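Local coordinates for glutamine aminotransferase class-II domain protein (Ruegeria pomeroyi, PDB 3MDN), which probably acts as a class-II (Ntn-type) glutamine amidotransferase, a family that hydrolyses glutamine to release ammonia, though its own substrate is not established, at residues D[192-204]-D[245-259]. Sequence-based numbering, arbitrary orientation.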
loop_
_atom_site.group_PDB
_atom_site.type_symbol
_atom_site.label_atom_id
_atom_site.label_comp_id
_atom_site.label_asym_id
_atom_site.label_seq_id
_atom_site.Cartn_x
_atom_site.Cartn_y
_atom_site.Cartn_z
ATOM N N SER D 192 8.715 -22.238 14.001
ATOM C CA SER D 192 8.176 -23.560 13.600
ATOM C C SER D 192 8.889 -24.112 12.395
ATOM O O SER D 192 9.406 -23.350 11.547
ATOM C CB SER D 192 6.683 -23.453 13.241
ATOM O OG SER D 192 6.095 -24.737 12.997
ATOM N N ASP D 193 8.872 -25.432 12.269
ATOM C CA ASP D 193 9.361 -26.082 11.050
ATOM C C ASP D 193 8.181 -26.638 10.298
ATOM O O ASP D 193 8.349 -27.388 9.361
ATOM C CB ASP D 193 10.355 -27.211 11.368
ATOM C CG ASP D 193 9.799 -28.222 12.380
ATOM O OD1 ASP D 193 8.586 -28.152 12.714
ATOM O OD2 ASP D 193 10.574 -29.078 12.859
ATOM N N GLY D 194 6.972 -26.285 10.718
ATOM C CA GLY D 194 5.786 -26.801 10.056
ATOM C C GLY D 194 5.272 -28.107 10.621
ATOM O O GLY D 194 4.221 -28.574 10.202
ATOM N N GLN D 195 6.004 -28.691 11.570
ATOM C CA GLN D 195 5.531 -29.853 12.341
ATOM C C GLN D 195 5.448 -29.603 13.862
ATOM O O GLN D 195 4.495 -30.025 14.532
ATOM C CB GLN D 195 6.442 -31.053 12.067
ATOM C CG GLN D 195 6.085 -31.847 10.779
ATOM C CD GLN D 195 5.341 -33.162 11.139
ATOM O OE1 GLN D 195 5.965 -34.232 11.322
ATOM N NE2 GLN D 195 4.015 -33.070 11.292
ATOM N N THR D 196 6.449 -28.910 14.395
ATOM C CA THR D 196 6.531 -28.609 15.826
ATOM C C THR D 196 6.472 -27.105 15.980
ATOM O O THR D 196 6.993 -26.401 15.136
ATOM C CB THR D 196 7.862 -29.138 16.432
ATOM O OG1 THR D 196 7.940 -30.551 16.237
ATOM C CG2 THR D 196 7.960 -28.843 17.921
ATOM N N LEU D 197 5.874 -26.614 17.065
ATOM C CA LEU D 197 5.833 -25.183 17.309
ATOM C C LEU D 197 6.718 -24.924 18.535
ATOM O O LEU D 197 6.624 -25.656 19.525
ATOM C CB LEU D 197 4.397 -24.724 17.586
ATOM C CG LEU D 197 4.255 -23.301 18.151
ATOM C CD1 LEU D 197 4.770 -22.300 17.107
ATOM C CD2 LEU D 197 2.786 -22.955 18.543
ATOM N N TYR D 198 7.565 -23.901 18.465
ATOM C CA TYR D 198 8.504 -23.595 19.542
ATOM C C TYR D 198 8.252 -22.189 20.044
ATOM O O TYR D 198 7.776 -21.331 19.297
ATOM C CB TYR D 198 9.955 -23.621 19.043
ATOM C CG TYR D 198 10.416 -24.965 18.542
ATOM C CD1 TYR D 198 10.421 -25.247 17.180
ATOM C CD2 TYR D 198 10.790 -25.973 19.441
ATOM C CE1 TYR D 198 10.835 -26.485 16.706
ATOM C CE2 TYR D 198 11.217 -27.230 18.968
ATOM C CZ TYR D 198 11.240 -27.465 17.605
ATOM O OH TYR D 198 11.613 -28.691 17.118
ATOM N N ALA D 199 8.628 -21.936 21.289
ATOM C CA ALA D 199 8.669 -20.571 21.745
ATOM C C ALA D 199 9.704 -20.480 22.836
ATOM O O ALA D 199 9.892 -21.415 23.593
ATOM C CB ALA D 199 7.291 -20.130 22.263
ATOM N N ALA D 200 10.391 -19.357 22.911
ATOM C CA ALA D 200 11.418 -19.190 23.934
ATOM C C ALA D 200 11.273 -17.798 24.516
ATOM O O ALA D 200 10.739 -16.909 23.878
ATOM C CB ALA D 200 12.820 -19.393 23.339
ATOM N N ARG D 201 11.716 -17.640 25.749
ATOM C CA ARG D 201 11.687 -16.358 26.447
ATOM C C ARG D 201 12.971 -16.241 27.224
ATOM O O ARG D 201 13.343 -17.162 27.968
ATOM C CB ARG D 201 10.469 -16.255 27.379
ATOM C CG ARG D 201 10.338 -14.932 28.127
ATOM C CD ARG D 201 9.140 -14.978 29.088
ATOM N NE ARG D 201 8.878 -13.705 29.753
ATOM C CZ ARG D 201 8.083 -13.567 30.810
ATOM N NH1 ARG D 201 7.492 -14.639 31.339
ATOM N NH2 ARG D 201 7.894 -12.366 31.349
ATOM N N TYR D 202 13.665 -15.116 27.020
ATOM C CA TYR D 202 14.945 -14.879 27.673
ATOM C C TYR D 202 15.269 -13.382 27.746
ATOM O O TYR D 202 14.871 -12.616 26.889
ATOM C CB TYR D 202 16.060 -15.626 26.907
ATOM C CG TYR D 202 17.441 -15.169 27.326
ATOM C CD1 TYR D 202 18.002 -15.602 28.534
ATOM C CD2 TYR D 202 18.129 -14.231 26.577
ATOM C CE1 TYR D 202 19.245 -15.143 28.956
ATOM C CE2 TYR D 202 19.370 -13.772 26.974
ATOM C CZ TYR D 202 19.925 -14.239 28.172
ATOM O OH TYR D 202 21.174 -13.778 28.564
ATOM N N SER D 203 15.998 -12.960 28.771
ATOM C CA SER D 203 16.472 -11.569 28.859
ATOM C C SER D 203 17.837 -11.505 29.546
ATOM O O SER D 203 18.121 -12.293 30.456
ATOM C CB SER D 203 15.473 -10.708 29.657
ATOM O OG SER D 203 15.956 -9.362 29.782
ATOM N N SER D 204 18.655 -10.540 29.169
ATOM C CA SER D 204 19.893 -10.316 29.907
ATOM C C SER D 204 19.656 -9.572 31.228
ATOM O O SER D 204 20.601 -9.407 32.006
ATOM C CB SER D 204 20.871 -9.521 29.058
ATOM O OG SER D 204 20.238 -8.339 28.607
ATOM N N LEU D 245 9.570 -23.645 25.170
ATOM C CA LEU D 245 8.387 -24.455 25.099
ATOM C C LEU D 245 8.414 -25.181 23.765
ATOM O O LEU D 245 8.777 -24.592 22.738
ATOM C CB LEU D 245 7.173 -23.534 25.138
ATOM C CG LEU D 245 5.780 -24.140 24.961
ATOM C CD1 LEU D 245 5.424 -24.985 26.220
ATOM C CD2 LEU D 245 4.734 -23.030 24.707
ATOM N N THR D 246 8.010 -26.439 23.761
ATOM C CA THR D 246 7.975 -27.227 22.534
ATOM C C THR D 246 6.593 -27.873 22.480
ATOM O O THR D 246 6.194 -28.553 23.429
ATOM C CB THR D 246 9.064 -28.337 22.555
ATOM O OG1 THR D 246 10.380 -27.747 22.515
ATOM C CG2 THR D 246 8.882 -29.335 21.383
ATOM N N ILE D 247 5.867 -27.628 21.390
ATOM C CA ILE D 247 4.581 -28.249 21.143
ATOM C C ILE D 247 4.616 -29.042 19.844
ATOM O O ILE D 247 4.790 -28.480 18.740
ATOM C CB ILE D 247 3.440 -27.224 21.110
ATOM C CG1 ILE D 247 3.350 -26.513 22.485
ATOM C CG2 ILE D 247 2.108 -27.962 20.830
ATOM C CD1 ILE D 247 2.755 -25.126 22.413
ATOM N N GLY D 248 4.474 -30.353 19.977
ATOM C CA GLY D 248 4.575 -31.229 18.815
ATOM C C GLY D 248 3.802 -32.515 19.001
ATOM O O GLY D 248 2.786 -32.549 19.695
ATOM N N ALA D 249 4.311 -33.588 18.410
ATOM C CA ALA D 249 3.566 -34.849 18.357
ATOM C C ALA D 249 3.341 -35.472 19.730
ATOM O O ALA D 249 2.458 -36.315 19.878
ATOM C CB ALA D 249 4.252 -35.823 17.430
ATOM N N GLU D 250 4.129 -35.060 20.728
ATOM C CA GLU D 250 4.003 -35.568 22.109
ATOM C C GLU D 250 3.097 -34.729 23.043
ATOM O O GLU D 250 2.763 -35.179 24.130
ATOM C CB GLU D 250 5.393 -35.725 22.753
ATOM N N GLY D 251 2.691 -33.529 22.616
ATOM C CA GLY D 251 2.015 -32.559 23.508
ATOM C C GLY D 251 2.946 -31.372 23.751
ATOM O O GLY D 251 3.837 -31.095 22.927
ATOM N N ALA D 252 2.765 -30.684 24.879
ATOM C CA ALA D 252 3.539 -29.481 25.191
ATOM C C ALA D 252 4.515 -29.753 26.322
ATOM O O ALA D 252 4.134 -30.303 27.334
ATOM C CB ALA D 252 2.620 -28.351 25.580
ATOM N N ALA D 253 5.773 -29.366 26.156
ATOM C CA ALA D 253 6.770 -29.590 27.196
ATOM C C ALA D 253 7.715 -28.392 27.292
ATOM O O ALA D 253 8.027 -27.747 26.270
ATOM C CB ALA D 253 7.550 -30.872 26.902
ATOM N N GLU D 254 8.148 -28.084 28.509
ATOM C CA GLU D 254 9.105 -27.008 28.756
ATOM C C GLU D 254 10.477 -27.550 29.126
ATOM O O GLU D 254 10.594 -28.670 29.610
ATOM C CB GLU D 254 8.641 -26.120 29.907
ATOM C CG GLU D 254 7.540 -25.122 29.579
ATOM C CD GLU D 254 7.242 -24.206 30.774
ATOM O OE1 GLU D 254 8.180 -23.875 31.529
ATOM O OE2 GLU D 254 6.078 -23.804 30.936
ATOM N N ARG D 255 11.492 -26.705 28.977
ATOM C CA ARG D 255 12.893 -27.092 29.082
ATOM C C ARG D 255 13.650 -25.819 29.454
ATOM O O ARG D 255 13.249 -24.725 29.027
ATOM C CB ARG D 255 13.321 -27.512 27.689
ATOM C CG ARG D 255 14.067 -28.787 27.547
ATOM C CD ARG D 255 14.314 -28.971 26.039
ATOM N NE ARG D 255 15.752 -29.037 25.778
ATOM C CZ ARG D 255 16.315 -29.384 24.625
ATOM N NH1 ARG D 255 15.578 -29.712 23.563
ATOM N NH2 ARG D 255 17.634 -29.411 24.545
ATOM N N ASP D 256 14.742 -25.929 30.208
ATOM C CA ASP D 256 15.559 -24.757 30.564
ATOM C C ASP D 256 16.213 -24.206 29.304
ATOM O O ASP D 256 16.499 -24.947 28.357
ATOM C CB ASP D 256 16.651 -25.064 31.625
ATOM C CG ASP D 256 16.079 -25.275 33.052
ATOM O OD1 ASP D 256 14.977 -24.754 33.378
ATOM O OD2 ASP D 256 16.753 -25.964 33.863
ATOM N N PHE D 257 16.431 -22.900 29.285
ATOM C CA PHE D 257 16.972 -22.251 28.099
ATOM C C PHE D 257 17.822 -21.065 28.522
ATOM O O PHE D 257 17.334 -20.116 29.131
ATOM C CB PHE D 257 15.842 -21.794 27.162
ATOM C CG PHE D 257 16.329 -21.053 25.930
ATOM C CD1 PHE D 257 16.847 -21.754 24.846
ATOM C CD2 PHE D 257 16.299 -19.660 25.878
ATOM C CE1 PHE D 257 17.304 -21.090 23.705
ATOM C CE2 PHE D 257 16.759 -18.979 24.744
ATOM C CZ PHE D 257 17.268 -19.704 23.644
ATOM N N ALA D 258 19.104 -21.120 28.211
ATOM C CA ALA D 258 19.977 -19.983 28.478
ATOM C C ALA D 258 20.930 -19.860 27.299
ATOM O O ALA D 258 21.210 -20.865 26.663
ATOM C CB ALA D 258 20.737 -20.191 29.800
ATOM N N PRO D 259 21.426 -18.636 26.998
ATOM C CA PRO D 259 22.392 -18.483 25.894
ATOM C C PRO D 259 23.570 -19.442 26.072
ATOM O O PRO D 259 23.974 -19.719 27.196
ATOM C CB PRO D 259 22.886 -17.030 26.024
ATOM C CG PRO D 259 21.943 -16.356 26.943
ATOM C CD PRO D 259 21.347 -17.420 27.829
#
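With CG anti to the backbone N (chi1 177°), Phe257 carries its ring up to strand 197-203, where CB of Tyr202 stands at the ring edge, 4.1 Å from CE2 of Phe257. Ala200, two residues back on the same strand, lays its CB over one face of that ring, offset toward the rim. Leu165 and Ile169 of helix 161-179 also touch Phe257, so the benzyl group fills in between strand and helix. Tyr202 has the same first torsion (chi1 167°), which sends its phenol ring toward Pro259 and its OH to a hydrogen bond with Glu173 of that helix. The side chains of Tyr202 and Pro259 cross at about a right angle, but they are modelled too close for finer detail to be trusted. Cut back to an alanine, Tyr202 would probably leave Glu173 without this hydroxyl partner and a gap beside Pro259.

Toward the other end, strands 197-203 and 245-248 run antiparallel within one of the two large antiparallel sheets, consistent with the alpha-beta-beta-alpha sandwich of the Ntn hydrolase fold. Leu197 pairs with Ile247 through two nearly straight bonds, Leu197 N to Ile247 O at 2.7 Å and Ile247 N to Leu197 O at 2.8 Å. Ala199 and Leu245 form the next hydrogen-bonded pair, where Leu245 N reaches Ala199 O at 2.8 Å and the return bond from Ala199 N is more bent (156°). These four put their side chains on one face of the sheet, where Leu197 and Ile247 pack against Val224 and His10 of the other large sheet. Between these pairs sits the non-hydrogen-bonded pair Tyr198-Thr246, whose side chains turn to the opposite face: OG1 of Thr246 lies at the ring edge, 3.6 Å from Tyr198 CD2, while CG2 of Thr196 sits over one face of the ring and also meets Thr246 CG2 at 3.6 Å.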